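Local coordinates for dihydrodipicolinate synthase (Agrobacterium tumefaciens, PDB 3B4U), which probably catalyses the condensation of pyruvate with aspartate semialdehyde in lysine biosynthesis, at residues V213-L217 and V250-V254; D115-F119 and L153-L157; I75-L80 and A99-A105. All coordinates share one frame; numbering follows the deposited sequence.

Contact 1: V213-L217 and V250-V254; sequences VANFL and VKVLV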
ATOM      1  N   VAL B 213       9.483  17.180 -11.944  1.00  6.64           N
ATOM      2  CA  VAL B 213      10.508  18.007 -12.544  1.00  7.48           C
ATOM      3  C   VAL B 213      10.397  19.450 -12.093  1.00  6.40           C
ATOM      4  O   VAL B 213      11.402  20.144 -12.027  1.00  7.19           O
ATOM      5  CB  VAL B 213      10.500  17.849 -14.106  1.00  7.53           C
ATOM      6  CG1 VAL B 213      11.386  18.872 -14.773  1.00  8.84           C
ATOM      7  CG2 VAL B 213      10.879  16.404 -14.482  1.00 10.55           C
ATOM      8  N   ALA B 214       9.192  19.901 -11.746  1.00  6.28           N
ATOM      9  CA  ALA B 214       8.986  21.249 -11.258  1.00  6.99           C
ATOM     10  C   ALA B 214       9.667  21.517  -9.911  1.00  6.63           C
ATOM     11  O   ALA B 214       9.746  22.672  -9.517  1.00  7.58           O
ATOM     12  CB  ALA B 214       7.480  21.577 -11.149  1.00  7.60           C
ATOM     13  N   ASN B 215      10.200  20.498  -9.246  1.00  6.39           N
ATOM     14  CA  ASN B 215      11.039  20.746  -8.063  1.00  6.73           C
ATOM     15  C   ASN B 215      12.359  21.427  -8.426  1.00  6.64           C
ATOM     16  O   ASN B 215      12.968  22.034  -7.549  1.00  7.37           O
ATOM     17  CB  ASN B 215      11.382  19.443  -7.356  1.00  6.25           C
ATOM     18  CG  ASN B 215      10.238  18.884  -6.545  1.00  5.73           C
ATOM     19  OD1 ASN B 215       9.979  19.363  -5.432  1.00  6.25           O
ATOM     20  ND2 ASN B 215       9.590  17.871  -7.064  1.00  6.64           N
ATOM     21  N   PHE B 216      12.801  21.351  -9.683  1.00  6.34           N
ATOM     22  CA  PHE B 216      14.104  21.883 -10.061  1.00  6.93           C
ATOM     23  C   PHE B 216      14.137  22.611 -11.384  1.00  7.40           C
ATOM     24  O   PHE B 216      15.169  23.210 -11.667  1.00  8.23           O
ATOM     25  CB  PHE B 216      15.205  20.807  -9.958  1.00  7.26           C
ATOM     26  CG  PHE B 216      14.993  19.659 -10.882  1.00  6.76           C
ATOM     27  CD1 PHE B 216      15.479  19.701 -12.185  1.00  7.78           C
ATOM     28  CD2 PHE B 216      14.334  18.526 -10.479  1.00  6.86           C
ATOM     29  CE1 PHE B 216      15.267  18.673 -13.060  1.00  8.31           C
ATOM     30  CE2 PHE B 216      14.116  17.491 -11.363  1.00  7.85           C
ATOM     31  CZ  PHE B 216      14.594  17.568 -12.664  1.00  8.09           C
ATOM     32  N   LEU B 217      13.061  22.590 -12.165  1.00  6.95           N
ATOM     33  CA  LEU B 217      12.934  23.357 -13.420  1.00  7.21           C
ATOM     34  C   LEU B 217      11.544  23.992 -13.425  1.00  7.21           C
ATOM     35  O   LEU B 217      10.710  23.740 -14.307  1.00  7.76           O
ATOM     36  CB  LEU B 217      13.180  22.497 -14.658  1.00  8.02           C
ATOM     37  CG  LEU B 217      14.634  22.119 -14.935  1.00  8.36           C
ATOM     38  CD1 LEU B 217      14.672  20.970 -15.969  1.00  9.71           C
ATOM     39  CD2 LEU B 217      15.430  23.322 -15.423  1.00 10.42           C
ATOM     40  N   VAL B 250      15.202  12.680  -9.179  1.00  8.42           N
ATOM     41  CA  VAL B 250      14.684  14.019  -9.027  1.00  8.18           C
ATOM     42  C   VAL B 250      15.366  14.744  -7.878  1.00  7.94           C
ATOM     43  O   VAL B 250      15.772  15.905  -7.987  1.00  7.78           O
ATOM     44  CB  VAL B 250      13.145  13.965  -8.795  1.00  8.11           C
ATOM     45  CG1 VAL B 250      12.620  15.298  -8.291  1.00  8.80           C
ATOM     46  CG2 VAL B 250      12.431  13.610 -10.083  1.00  8.93           C
ATOM     47  N   LYS B 251      15.523  14.044  -6.752  1.00  8.24           N
ATOM     48  CA  LYS B 251      16.197  14.649  -5.603  1.00  8.85           C
ATOM     49  C   LYS B 251      17.650  15.031  -5.891  1.00  8.52           C
ATOM     50  O   LYS B 251      18.116  16.085  -5.460  1.00  8.71           O
ATOM     51  CB  LYS B 251      16.066  13.736  -4.391  1.00  9.17           C
ATOM     52  CG  LYS B 251      14.636  13.676  -3.827  1.00 10.30           C
ATOM     53  CD  LYS B 251      14.531  12.734  -2.612  1.00 10.10           C
ATOM     54  CE  LYS B 251      14.314  13.525  -1.339  1.00  8.69           C
ATOM     55  NZ  LYS B 251      14.188  12.625  -0.171  1.00  7.75           N
ATOM     56  N   VAL B 252      18.346  14.199  -6.660  1.00  9.07           N
ATOM     57  CA  VAL B 252      19.710  14.543  -7.090  1.00  9.33           C
ATOM     58  C   VAL B 252      19.709  15.888  -7.826  1.00  9.22           C
ATOM     59  O   VAL B 252      20.570  16.710  -7.616  1.00  8.84           O
ATOM     60  CB  VAL B 252      20.290  13.419  -8.007  1.00 10.27           C
ATOM     61  CG1 VAL B 252      21.515  13.893  -8.773  1.00 11.11           C
ATOM     62  CG2 VAL B 252      20.626  12.156  -7.243  1.00 12.92           C
ATOM     63  N   LEU B 253      18.715  16.117  -8.675  1.00  7.99           N
ATOM     64  CA  LEU B 253      18.663  17.363  -9.430  1.00  7.99           C
ATOM     65  C   LEU B 253      18.186  18.553  -8.612  1.00  7.90           C
ATOM     66  O   LEU B 253      18.603  19.673  -8.874  1.00  8.42           O
ATOM     67  CB  LEU B 253      17.891  17.168 -10.736  1.00  8.67           C
ATOM     68  CG  LEU B 253      18.671  16.280 -11.723  1.00  8.46           C
ATOM     69  CD1 LEU B 253      17.851  16.050 -12.984  1.00 10.35           C
ATOM     70  CD2 LEU B 253      20.023  16.902 -12.120  1.00  9.45           C
ATOM     71  N   VAL B 254      17.373  18.339  -7.578  1.00  8.10           N
ATOM     72  CA  VAL B 254      17.120  19.412  -6.616  1.00  8.26           C
ATOM     73  C   VAL B 254      18.444  19.819  -5.968  1.00  8.52           C
ATOM     74  O   VAL B 254      18.761  21.004  -5.912  1.00  8.87           O
ATOM     75  CB  VAL B 254      16.082  19.028  -5.544  1.00  8.33           C
ATOM     76  CG1 VAL B 254      15.915  20.185  -4.581  1.00  8.98           C
ATOM     77  CG2 VAL B 254      14.761  18.689  -6.234  1.00  8.15           C
TER

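Contact 2: D115-F119 and L153-L157; sequences DDGLF and LVGRL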
ATOM      1  N   ASP B 115     -13.494  -2.130 -11.541  1.00  8.21           N
ATOM      2  CA  ASP B 115     -14.060  -0.791 -11.509  1.00  8.55           C
ATOM      3  C   ASP B 115     -15.182  -0.702 -10.479  1.00  8.20           C
ATOM      4  O   ASP B 115     -15.294   0.297  -9.779  1.00  8.06           O
ATOM      5  CB  ASP B 115     -14.614  -0.375 -12.871  1.00  8.75           C
ATOM      6  CG  ASP B 115     -13.553   0.011 -13.858  1.00 10.52           C
ATOM      7  OD1 ASP B 115     -12.370  -0.334 -13.662  1.00 12.17           O
ATOM      8  OD2 ASP B 115     -13.916   0.673 -14.853  1.00 10.84           O
ATOM      9  N   ASP B 116     -16.037  -1.728 -10.388  1.00  7.91           N
ATOM     10  CA  ASP B 116     -17.105  -1.695  -9.417  1.00  8.12           C
ATOM     11  C   ASP B 116     -16.550  -1.604  -7.986  1.00  7.71           C
ATOM     12  O   ASP B 116     -17.048  -0.860  -7.163  1.00  7.94           O
ATOM     13  CB  ASP B 116     -18.004  -2.913  -9.571  1.00  8.24           C
ATOM     14  CG  ASP B 116     -18.876  -2.880 -10.803  1.00  8.66           C
ATOM     15  OD1 ASP B 116     -18.992  -1.825 -11.462  1.00  9.17           O
ATOM     16  OD2 ASP B 116     -19.491  -3.919 -11.096  1.00 10.13           O
ATOM     17  N   GLY B 117     -15.534  -2.402  -7.689  1.00  8.06           N
ATOM     18  CA  GLY B 117     -14.891  -2.361  -6.398  1.00  7.77           C
ATOM     19  C   GLY B 117     -14.301  -0.997  -6.083  1.00  7.14           C
ATOM     20  O   GLY B 117     -14.428  -0.477  -4.981  1.00  7.11           O
ATOM     21  N   LEU B 118     -13.667  -0.405  -7.078  1.00  6.63           N
ATOM     22  CA  LEU B 118     -13.094   0.937  -6.905  1.00  6.77           C
ATOM     23  C   LEU B 118     -14.179   2.004  -6.709  1.00  7.00           C
ATOM     24  O   LEU B 118     -14.040   2.866  -5.853  1.00  6.83           O
ATOM     25  CB  LEU B 118     -12.222   1.282  -8.097  1.00  6.53           C
ATOM     26  CG  LEU B 118     -10.937   0.473  -8.187  1.00  6.92           C
ATOM     27  CD1 LEU B 118     -10.284   0.720  -9.518  1.00  8.80           C
ATOM     28  CD2 LEU B 118      -9.954   0.818  -7.024  1.00  8.32           C
ATOM     29  N   PHE B 119     -15.272   1.939  -7.483  1.00  6.81           N
ATOM     30  CA  PHE B 119     -16.351   2.896  -7.297  1.00  7.19           C
ATOM     31  C   PHE B 119     -16.857   2.832  -5.859  1.00  7.51           C
ATOM     32  O   PHE B 119     -17.049   3.841  -5.206  1.00  7.21           O
ATOM     33  CB  PHE B 119     -17.517   2.627  -8.278  1.00  7.62           C
ATOM     34  CG  PHE B 119     -18.643   3.588  -8.097  1.00  7.61           C
ATOM     35  CD1 PHE B 119     -18.593   4.843  -8.658  1.00  7.94           C
ATOM     36  CD2 PHE B 119     -19.700   3.270  -7.263  1.00  8.21           C
ATOM     37  CE1 PHE B 119     -19.594   5.755  -8.428  1.00  9.43           C
ATOM     38  CE2 PHE B 119     -20.695   4.183  -7.010  1.00  8.38           C
ATOM     39  CZ  PHE B 119     -20.632   5.426  -7.582  1.00  9.20           C
ATOM     40  N   LEU B 153     -14.782   4.650 -15.125  1.00  8.28           N
ATOM     41  CA  LEU B 153     -14.828   4.855 -13.679  1.00  7.99           C
ATOM     42  C   LEU B 153     -14.832   6.329 -13.345  1.00  7.33           C
ATOM     43  O   LEU B 153     -15.595   6.770 -12.499  1.00  7.00           O
ATOM     44  CB  LEU B 153     -13.644   4.148 -13.015  1.00  7.54           C
ATOM     45  CG  LEU B 153     -13.593   4.386 -11.501  1.00  7.95           C
ATOM     46  CD1 LEU B 153     -14.823   3.846 -10.753  1.00  9.12           C
ATOM     47  CD2 LEU B 153     -12.320   3.774 -10.938  1.00 10.07           C
ATOM     48  N   VAL B 154     -13.954   7.102 -13.990  1.00  6.94           N
ATOM     49  CA  VAL B 154     -13.925   8.560 -13.760  1.00  7.57           C
ATOM     50  C   VAL B 154     -15.319   9.141 -14.032  1.00  7.53           C
ATOM     51  O   VAL B 154     -15.804   9.931 -13.249  1.00  7.71           O
ATOM     52  CB  VAL B 154     -12.853   9.238 -14.588  1.00  7.62           C
ATOM     53  CG1 VAL B 154     -12.991  10.733 -14.509  1.00  8.71           C
ATOM     54  CG2 VAL B 154     -11.449   8.800 -14.135  1.00  7.80           C
ATOM     55  N   GLY B 155     -15.982   8.694 -15.103  1.00  7.80           N
ATOM     56  CA  GLY B 155     -17.336   9.182 -15.415  1.00  7.75           C
ATOM     57  C   GLY B 155     -18.327   8.827 -14.324  1.00  7.51           C
ATOM     58  O   GLY B 155     -19.156   9.642 -13.977  1.00  8.26           O
ATOM     59  N   ARG B 156     -18.273   7.607 -13.795  1.00  7.00           N
ATOM     60  CA  ARG B 156     -19.146   7.195 -12.711  1.00  7.36           C
ATOM     61  C   ARG B 156     -18.923   8.044 -11.480  1.00  7.37           C
ATOM     62  O   ARG B 156     -19.836   8.426 -10.784  1.00  7.58           O
ATOM     63  CB  ARG B 156     -19.023   5.702 -12.403  1.00  7.82           C
ATOM     64  CG  ARG B 156     -19.494   4.815 -13.547  1.00  7.91           C
ATOM     65  CD  ARG B 156     -19.033   3.386 -13.399  1.00  8.79           C
ATOM     66  NE  ARG B 156     -19.685   2.737 -12.268  1.00  8.67           N
ATOM     67  CZ  ARG B 156     -19.398   1.504 -11.858  1.00  8.44           C
ATOM     68  NH1 ARG B 156     -18.384   0.831 -12.382  1.00  9.42           N
ATOM     69  NH2 ARG B 156     -20.089   0.947 -10.886  1.00  8.73           N
ATOM     70  N   LEU B 157     -17.656   8.323 -11.161  1.00  7.27           N
ATOM     71  CA  LEU B 157     -17.329   9.142 -10.008  1.00  7.48           C
ATOM     72  C   LEU B 157     -17.811  10.580 -10.186  1.00  7.21           C
ATOM     73  O   LEU B 157     -18.359  11.169  -9.261  1.00  8.05           O
ATOM     74  CB  LEU B 157     -15.822   9.102  -9.746  1.00  7.70           C
ATOM     75  CG  LEU B 157     -15.281   7.746  -9.289  1.00  7.75           C
ATOM     76  CD1 LEU B 157     -13.724   7.780  -9.305  1.00  9.70           C
ATOM     77  CD2 LEU B 157     -15.809   7.357  -7.955  1.00  8.62           C
TER
HETATM   78  O   HOH W   1     -16.634   1.502 -14.643  1.00 15.71           O

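Contact 3: I75-L80 and A99-A105; sequences IVTGVL and ARNILLA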
ATOM      1  N   ILE B  75      -1.777  24.383  -0.853  1.00  6.67           N
ATOM      2  CA  ILE B  75      -1.297  23.065  -0.459  1.00  6.46           C
ATOM      3  C   ILE B  75      -2.280  22.014  -0.930  1.00  6.04           C
ATOM      4  O   ILE B  75      -3.482  22.098  -0.699  1.00  6.98           O
ATOM      5  CB  ILE B  75      -1.145  22.960   1.069  1.00  6.80           C
ATOM      6  CG1 ILE B  75      -0.147  23.991   1.572  1.00  7.39           C
ATOM      7  CG2 ILE B  75      -0.712  21.548   1.482  1.00  8.40           C
ATOM      8  CD1 ILE B  75      -0.059  24.088   3.092  1.00  9.07           C
ATOM      9  N   VAL B  76      -1.757  21.004  -1.614  1.00  5.75           N
ATOM     10  CA  VAL B  76      -2.471  19.775  -1.974  1.00  5.86           C
ATOM     11  C   VAL B  76      -1.842  18.661  -1.151  1.00  5.46           C
ATOM     12  O   VAL B  76      -0.621  18.639  -0.995  1.00  6.16           O
ATOM     13  CB  VAL B  76      -2.321  19.489  -3.484  1.00  5.72           C
ATOM     14  CG1 VAL B  76      -2.947  18.165  -3.894  1.00  6.64           C
ATOM     15  CG2 VAL B  76      -2.896  20.655  -4.304  1.00  7.05           C
ATOM     16  N   THR B  77      -2.633  17.739  -0.597  1.00  5.58           N
ATOM     17  CA  THR B  77      -2.072  16.615   0.137  1.00  5.19           C
ATOM     18  C   THR B  77      -2.351  15.304  -0.557  1.00  5.15           C
ATOM     19  O   THR B  77      -3.518  14.960  -0.816  1.00  5.86           O
ATOM     20  CB  THR B  77      -2.592  16.563   1.575  1.00  6.44           C
ATOM     21  OG1 THR B  77      -4.007  16.439   1.578  1.00  7.89           O
ATOM     22  CG2 THR B  77      -2.226  17.805   2.336  1.00  7.80           C
ATOM     23  N   GLY B  78      -1.312  14.518  -0.796  1.00  5.13           N
ATOM     24  CA  GLY B  78      -1.468  13.151  -1.267  1.00  5.44           C
ATOM     25  C   GLY B  78      -1.956  12.236  -0.175  1.00  4.96           C
ATOM     26  O   GLY B  78      -1.535  12.351   0.972  1.00  5.89           O
ATOM     27  N   VAL B  79      -2.853  11.339  -0.542  1.00  4.99           N
ATOM     28  CA  VAL B  79      -3.403  10.296   0.333  1.00  5.10           C
ATOM     29  C   VAL B  79      -3.259   9.006  -0.450  1.00  4.79           C
ATOM     30  O   VAL B  79      -3.822   8.853  -1.516  1.00  5.38           O
ATOM     31  CB  VAL B  79      -4.870  10.596   0.723  1.00  5.39           C
ATOM     32  CG1 VAL B  79      -5.457   9.438   1.514  1.00  6.75           C
ATOM     33  CG2 VAL B  79      -4.931  11.883   1.585  1.00  6.52           C
ATOM     34  N   LEU B  80      -2.447   8.104   0.089  1.00  5.53           N
ATOM     35  CA  LEU B  80      -1.891   6.937  -0.592  1.00  5.87           C
ATOM     36  C   LEU B  80      -2.074   5.690   0.224  1.00  6.53           C
ATOM     37  O   LEU B  80      -1.187   4.872   0.331  1.00  8.92           O
ATOM     38  CB  LEU B  80      -0.406   7.157  -0.893  1.00  6.42           C
ATOM     39  CG  LEU B  80       0.004   8.444  -1.615  1.00  6.49           C
ATOM     40  CD1 LEU B  80       1.531   8.498  -1.793  1.00  7.78           C
ATOM     41  CD2 LEU B  80      -0.690   8.587  -2.986  1.00  7.22           C
ATOM     42  N   ALA B  99      -6.876  22.762   2.778  1.00  8.07           N
ATOM     43  CA  ALA B  99      -6.095  22.357   1.620  1.00  7.55           C
ATOM     44  C   ALA B  99      -6.868  22.588   0.360  1.00  7.01           C
ATOM     45  O   ALA B  99      -8.089  22.425   0.305  1.00  7.78           O
ATOM     46  CB  ALA B  99      -5.697  20.892   1.737  1.00  8.20           C
ATOM     47  N   ARG B 100      -6.151  22.943  -0.702  1.00  7.15           N
ATOM     48  CA  ARG B 100      -6.769  23.171  -2.003  1.00  7.95           C
ATOM     49  C   ARG B 100      -7.454  21.917  -2.529  1.00  6.58           C
ATOM     50  O   ARG B 100      -8.547  21.973  -3.102  1.00  7.80           O
ATOM     51  CB  ARG B 100      -5.691  23.606  -3.017  1.00  9.74           C
ATOM     52  CG  ARG B 100      -6.302  24.220  -4.239  1.00 11.02           C
ATOM     53  CD  ARG B 100      -5.402  24.252  -5.446  1.00 13.43           C
ATOM     54  NE  ARG B 100      -6.005  25.006  -6.571  1.00 15.29           N
ATOM     55  CZ  ARG B 100      -6.971  24.587  -7.389  1.00 15.92           C
ATOM     56  NH1 ARG B 100      -7.503  23.393  -7.318  1.00 12.56           N
ATOM     57  NH2 ARG B 100      -7.418  25.406  -8.336  1.00 17.45           N
ATOM     58  N   ASN B 101      -6.771  20.785  -2.366  1.00  6.22           N
ATOM     59  CA  ASN B 101      -7.226  19.525  -2.914  1.00  6.38           C
ATOM     60  C   ASN B 101      -6.615  18.392  -2.121  1.00  5.87           C
ATOM     61  O   ASN B 101      -5.579  18.552  -1.451  1.00  6.42           O
ATOM     62  CB  ASN B 101      -6.742  19.306  -4.392  1.00  6.20           C
ATOM     63  CG  ASN B 101      -7.371  20.221  -5.388  1.00  6.85           C
ATOM     64  OD1 ASN B 101      -8.512  19.969  -5.868  1.00  8.20           O
ATOM     65  ND2 ASN B 101      -6.672  21.250  -5.733  1.00  6.24           N
ATOM     66  N   ILE B 102      -7.243  17.225  -2.250  1.00  6.35           N
ATOM     67  CA  ILE B 102      -6.630  15.952  -1.941  1.00  5.52           C
ATOM     68  C   ILE B 102      -6.231  15.278  -3.252  1.00  5.75           C
ATOM     69  O   ILE B 102      -7.011  15.261  -4.186  1.00  6.16           O
ATOM     70  CB  ILE B 102      -7.639  15.030  -1.213  1.00  6.18           C
ATOM     71  CG1 ILE B 102      -8.265  15.720   0.012  1.00  6.99           C
ATOM     72  CG2 ILE B 102      -6.961  13.699  -0.813  1.00  6.75           C
ATOM     73  CD1 ILE B 102      -7.267  16.223   1.034  1.00  8.35           C
ATOM     74  N   LEU B 103      -5.030  14.700  -3.304  1.00  5.03           N
ATOM     75  CA  LEU B 103      -4.622  13.818  -4.392  1.00  5.13           C
ATOM     76  C   LEU B 103      -4.787  12.420  -3.860  1.00  5.23           C
ATOM     77  O   LEU B 103      -3.970  11.959  -3.062  1.00  5.52           O
ATOM     78  CB  LEU B 103      -3.190  14.117  -4.800  1.00  5.57           C
ATOM     79  CG  LEU B 103      -2.639  13.176  -5.874  1.00  5.85           C
ATOM     80  CD1 LEU B 103      -3.411  13.318  -7.190  1.00  7.44           C
ATOM     81  CD2 LEU B 103      -1.142  13.425  -6.095  1.00  7.57           C
ATOM     82  N   LEU B 104      -5.873  11.767  -4.248  1.00  5.02           N
ATOM     83  CA  LEU B 104      -6.282  10.507  -3.654  1.00  5.10           C
ATOM     84  C   LEU B 104      -6.014   9.336  -4.573  1.00  5.20           C
ATOM     85  O   LEU B 104      -6.638   9.175  -5.621  1.00  5.40           O
ATOM     86  CB  LEU B 104      -7.768  10.564  -3.304  1.00  5.84           C
ATOM     87  CG  LEU B 104      -8.350   9.345  -2.601  1.00  6.45           C
ATOM     88  CD1 LEU B 104      -7.706   9.077  -1.242  1.00  6.83           C
ATOM     89  CD2 LEU B 104      -9.866   9.489  -2.468  1.00  7.58           C
ATOM     90  N   ALA B 105      -5.095   8.482  -4.147  1.00  5.01           N
ATOM     91  CA  ALA B 105      -4.845   7.245  -4.849  1.00  5.70           C
ATOM     92  C   ALA B 105      -5.921   6.224  -4.506  1.00  6.00           C
ATOM     93  O   ALA B 105      -6.435   6.213  -3.400  1.00  6.08           O
ATOM     94  CB  ALA B 105      -3.464   6.674  -4.499  1.00  6.96           C
TER

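Contact 1: V213-L217 and V250-V254
This is a buried, almost wholly apolar contact where the turn after strand 208-211 meets the C-terminal helices. It joins that turn to helix 246-258. Phe216 carries most of it. The ring lies between the side chain of Leu253 and a backbone carbonyl of its own turn. Leu253 CB stands over the centre of one face, 3.6 Å from the ring centroid and 1° off the ring normal, a CH-pi contact. Val213 O stands over the centre of the opposite face, 3.6 Å from the ring plane. Phe216 CG sits between the backbone N and the carbonyl carbon (chi1 63°), which folds the ring back over that turn. Beyond the face, Leu253 CD1 reaches Phe216 CZ at 3.6 Å. Val250 CG1 meets Phe216 CE2 at 4.1 Å, the two side chains crossing at about a right angle.

Asn215 adds a second, smaller patch. Its CB touches Val254 CG2 at 3.6 Å. The amide finds its hydrogen bonds outside the helix: OD1 is bonded to His29 and Thr12, and ND2 to the carbonyls of Ala10 and Gly212. Val213 O also accepts from Phe216 N and Leu217 N, both at 3.0 Å. Leu237 of helix 232-240 also packs on Phe216. With the Asn215 amide and Val213 O bonded to other groups, dispersion and shape hold the two segments together, and the double cover probably leaves the ring little room to turn.

Contact 2: D115-F119 and L153-L157
Two neighbouring outer helices of the TIM barrel, 115-129 and 151-160, pack here through Phe119, Leu153 and Arg156. Their short segments run 31° from parallel, with axes 10.3 Å apart. Leu153 lies between them. Its CD1 branch lies against Asp115 O and 3.9 Å from Phe119 CB, while its CD2 branch meets Leu118 CB at 3.8 Å. Phe119 CG is anti to the backbone N (chi1 179°), which lays the ring across to the other helix. There Leu157 CD2 comes to 3.8 Å from Phe119 CD1, and Arg156 O sits at the ring edge, 3.6 Å from Phe119 CE1.

Such helices follow successive strands of the barrel, so they cover its outside side by side. Leu157 and Val154 turn to strand 165-170, and the opposite rim of the contact is polar. The Arg156 chain bends at chi3 (68°) and carries its guanidinium over Phe119 CB, nearly parallel to the ring plane. NH1 and NH2 both bond Asp116 OD1, at 2.9 and 3.0 Å, an end-on salt bridge to one carboxylate oxygen. The carboxylate stands almost perpendicular to the guanidinium, with NH1 nearly in line with the C-O bond and NH2 above the carboxylate plane. Asp116 probably stabilises the charge of Arg156. Asp115 is a more distant charge, linked through a water in the guanidinium plane that accepts from Arg156 NH1 and donates to Asp115 OD2, which Ser150 also holds.

Contact 3: I75-L80 and A99-A105
Val79 packs against Ile102 and Leu104 at the apolar centre of this pair of strands. Its two branches part: CG2 meets Ile102 CG2 at 3.6 Å and CG1 meets Leu104 CD1, also at 3.6 Å. Val79 CG1 is anti to the backbone N (chi1 174°), which sends one methyl to each neighbour. Thr77 lies on the same face, where Ala94 and Gln90 of helix 84-96 cover the side chains of Thr77 and Val79. The other face carries Val76, Asn101 and Leu103. There Val76 CG1 comes 4.2 Å from Leu103 CB. The strands are closest at Gly78 and Leu103, 4.5 Å from CA to CA, consistent with the missing side chain of the glycine. Past the strand ends, Leu80 CD2 touches Ala105 CB, and Tyr109 of the second subunit packs on Leu80.

Strand 75-79, helix 84-96 and strand 101-104 form a beta-alpha-beta unit of the TIM barrel, and the two strands are parallel neighbours in its sheet. Thr77 and Val79 bond to the other strand through both N and O. Leu103 N gives to Thr77 O at 2.9 Å. Leu103 O accepts from Val79 N at 2.8 Å. Ala105 N gives to Val79 O. The longest of the bonds is Thr77 N to Asn101 O, 3.2 Å. At the far end, Arg100 N gives to Ile75 O. Among side chains, Thr77 OG1 is buried beside Ile102 CD1 with no hydrogen-bond partner. Outside the pair, Gly78 O takes a bond from Arg58, and Ala99 O takes one from Arg134.

From the N terminus, contact 3 comes first. It closes the short loop through helix 84-96 and joins two adjacent barrel strands. Contact 2 follows. Helix 115-129 comes directly after strand 101-104, and the contact closes a loop that contains strand 136-140, tying two outer helices together. Contact 1 comes last. It joins the turn after the eighth strand to helix 246-258, one of the helices after the barrel strands. The three lie in series along the chain, and none nests or crosses. Contacts 1 and 2 are on opposite sides of the chain's centre, about 34 Å apart between centres. Contact 3, in the barrel wall, is about 20 Å from contact 1 and about 19 Å from contact 2, centre to centre.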